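Local coordinates for protein Udp-n-acetylglucosamine pyrophosphorylase (Trypanosoma brucei, PDB 4BQH) that probably catalyses the formation of UDP-N-acetylglucosamine and diphosphate from UTP and N-acetylglucosamine 1-phosphate, the last step of making this nucleotide sugar, at residues Y106-Q110 with K111-A115. Sequence-based numbering, arbitrary orientation.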
ATOM      1  N   TYR A 106      -7.661  15.547   9.666  1.00 10.21           N
ATOM      2  CA  TYR A 106      -8.314  16.391   8.664  1.00 10.42           C
ATOM      3  C   TYR A 106      -7.636  17.751   8.453  1.00 10.69           C
ATOM      4  O   TYR A 106      -7.610  18.266   7.327  1.00 10.35           O
ATOM      5  CB  TYR A 106      -9.817  16.548   8.932  1.00 10.68           C
ATOM      6  CG  TYR A 106     -10.655  15.370   8.461  1.00 10.59           C
ATOM      7  CD1 TYR A 106     -10.624  14.945   7.125  1.00 10.97           C
ATOM      8  CD2 TYR A 106     -11.487  14.695   9.343  1.00 11.48           C
ATOM      9  CE1 TYR A 106     -11.393  13.868   6.694  1.00 11.52           C
ATOM     10  CE2 TYR A 106     -12.269  13.613   8.912  1.00 11.78           C
ATOM     11  CZ  TYR A 106     -12.214  13.213   7.592  1.00 12.14           C
ATOM     12  OH  TYR A 106     -12.997  12.136   7.167  1.00 12.86           O
ATOM     13  N   LYS A 107      -7.096  18.342   9.517  1.00 11.41           N
ATOM     14  CA  LYS A 107      -6.376  19.609   9.358  1.00 12.16           C
ATOM     15  C   LYS A 107      -5.157  19.373   8.452  1.00 11.55           C
ATOM     16  O   LYS A 107      -4.844  20.206   7.585  1.00 11.80           O
ATOM     17  CB  LYS A 107      -5.983  20.195  10.735  1.00 14.92           C
ATOM     18  CG  LYS A 107      -4.929  21.292  10.741  1.00 18.13           C
ATOM     19  CD  LYS A 107      -4.369  21.639  12.148  1.00 22.52           C
ATOM     20  CE  LYS A 107      -4.418  20.469  13.163  1.00 24.94           C
ATOM     21  NZ  LYS A 107      -3.219  20.239  14.055  1.00 24.55           N
ATOM     22  N   ALA A 108      -4.467  18.254   8.640  1.00 10.49           N
ATOM     23  CA  ALA A 108      -3.282  17.972   7.815  1.00 10.35           C
ATOM     24  C   ALA A 108      -3.664  17.723   6.354  1.00  9.92           C
ATOM     25  O   ALA A 108      -2.936  18.091   5.446  1.00  9.84           O
ATOM     26  CB  ALA A 108      -2.501  16.775   8.389  1.00 10.00           C
ATOM     27  N   ILE A 109      -4.781  17.042   6.121  1.00  9.71           N
ATOM     28  CA  ILE A 109      -5.274  16.861   4.747  1.00  9.76           C
ATOM     29  C   ILE A 109      -5.562  18.231   4.093  1.00 10.26           C
ATOM     30  O   ILE A 109      -5.141  18.489   2.945  1.00 10.18           O
ATOM     31  CB  ILE A 109      -6.503  15.913   4.717  1.00  9.66           C
ATOM     32  CG1 ILE A 109      -6.033  14.490   5.050  1.00 10.01           C
ATOM     33  CG2 ILE A 109      -7.161  15.921   3.339  1.00 10.28           C
ATOM     34  CD1 ILE A 109      -7.188  13.554   5.375  1.00 10.01           C
ATOM     35  N   GLN A 110      -6.253  19.097   4.841  1.00 11.08           N
ATOM     36  CA  GLN A 110      -6.584  20.457   4.341  1.00 12.32           C
ATOM     37  C   GLN A 110      -5.334  21.245   3.972  1.00 12.54           C
ATOM     38  O   GLN A 110      -5.294  21.948   2.928  1.00 13.35           O
ATOM     39  CB  GLN A 110      -7.398  21.240   5.390  1.00 12.93           C
ATOM     40  CG  GLN A 110      -7.701  22.687   4.970  1.00 14.40           C
ATOM     41  CD  GLN A 110      -8.539  22.776   3.713  1.00 16.37           C
ATOM     42  OE1 GLN A 110      -8.065  23.216   2.662  1.00 19.15           O
ATOM     43  NE2 GLN A 110      -9.789  22.372   3.814  1.00 16.90           N
ATOM     44  N   LYS A 111      -4.311  21.113   4.815  1.00 12.89           N
ATOM     45  CA  LYS A 111      -3.052  21.836   4.646  1.00 14.43           C
ATOM     46  C   LYS A 111      -2.225  21.326   3.476  1.00 13.65           C
ATOM     47  O   LYS A 111      -1.161  21.878   3.195  1.00 15.29           O
ATOM     48  CB  LYS A 111      -2.224  21.815   5.938  1.00 16.41           C
ATOM     49  CG  LYS A 111      -2.752  22.738   7.037  1.00 20.28           C
ATOM     50  CD  LYS A 111      -1.747  22.912   8.178  1.00 23.53           C
ATOM     51  CE  LYS A 111      -1.608  21.662   9.055  1.00 27.42           C
ATOM     52  NZ  LYS A 111      -0.298  21.604   9.795  1.00 29.94           N
ATOM     53  N   GLY A 112      -2.681  20.251   2.816  1.00 12.85           N
ATOM     54  CA  GLY A 112      -1.942  19.695   1.663  1.00 12.80           C
ATOM     55  C   GLY A 112      -0.688  18.928   2.055  1.00 12.66           C
ATOM     56  O   GLY A 112       0.236  18.768   1.238  1.00 13.14           O
ATOM     57  N   GLN A 113      -0.657  18.452   3.295  1.00 11.59           N
ATOM     58  CA  GLN A 113       0.525  17.775   3.835  1.00 11.92           C
ATOM     59  C   GLN A 113       0.558  16.270   3.601  1.00 10.21           C
ATOM     60  O   GLN A 113       1.562  15.623   3.943  1.00  9.68           O
ATOM     61  CB  GLN A 113       0.616  18.015   5.335  1.00 13.61           C
ATOM     62  CG  GLN A 113       0.969  19.456   5.679  1.00 15.57           C
ATOM     63  CD  GLN A 113       0.969  19.637   7.173  1.00 17.74           C
ATOM     64  OE1 GLN A 113       0.074  19.159   7.853  1.00 19.61           O
ATOM     65  NE2 GLN A 113       1.992  20.291   7.696  1.00 21.35           N
ATOM     66  N   ILE A 114      -0.488  15.716   2.995  1.00  9.35           N
ATOM     67  CA  ILE A 114      -0.594  14.238   2.892  1.00  9.18           C
ATOM     68  C   ILE A 114      -0.455  13.731   1.455  1.00  9.01           C
ATOM     69  O   ILE A 114      -1.094  14.257   0.540  1.00  9.73           O
ATOM     70  CB  ILE A 114      -1.948  13.730   3.484  1.00  9.22           C
ATOM     71  CG1 ILE A 114      -2.143  14.256   4.917  1.00  9.38           C
ATOM     72  CG2 ILE A 114      -2.099  12.198   3.354  1.00  9.38           C
ATOM     73  CD1 ILE A 114      -0.975  13.949   5.848  1.00  9.85           C
ATOM     74  N   ALA A 115       0.370  12.710   1.270  1.00  8.61           N
ATOM     75  CA  ALA A 115       0.414  11.975   0.008  1.00  8.63           C
ATOM     76  C   ALA A 115      -0.019  10.544   0.281  1.00  8.66           C
ATOM     77  O   ALA A 115       0.217  10.015   1.384  1.00  9.53           O
ATOM     78  CB  ALA A 115       1.812  11.989  -0.589  1.00  8.48           C
TER
HETATM   79  O   HOH W   1      -3.092  16.668   1.967  1.00 10.57           O
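Ile109 O meets two partners where the helix runs out. Gly112 N donates to it at 3.0 Å, from well above the carbonyl plane, and a water 2.9 Å from Ile109 O is placed to donate to it. The same water accepts from Ile114 N at 3.0 Å, so it can link the last turn to the first residue of the strand. Ala108 O receives Gln113 N at 3.2 Å, almost in line with its C=O bond. The bonds from Gly112 N to Ile109 O and from Gln113 N to Ala108 O, with Gly112 at positive phi (75°), make a Schellman motif. Just before the glycine, Lys111 N donates to Lys107 O at 3.0 Å; Lys111 CG, placed beside its own backbone N (chi1 -74°), packs on that oxygen, and the chain then runs alongside that of Lys107, with Lys111 CE 3.7 Å from Lys107 CG. Lys111 NZ turns to Gln113 OE1 in a weak hydrogen bond, which may help it tolerate the nearby Lys107 ammonium. That same OE1 lies against Ala108 CB at 3.5 Å. Ile114 points its CB toward the helix, and chi1 (-53°) sets CG1 beside its own backbone N; the side chain slants across that of Ile109, CG1 to CG1 3.9 Å, and CD1 meets Ala108 CB. The turn leads helix 95-110 into strand 114-119 of the mixed central sheet of a GT-A-type fold, between the parallel strands 175-180 and 275-280, while Ile294 of helix 291-300 packs on both Ala108 and Ile114.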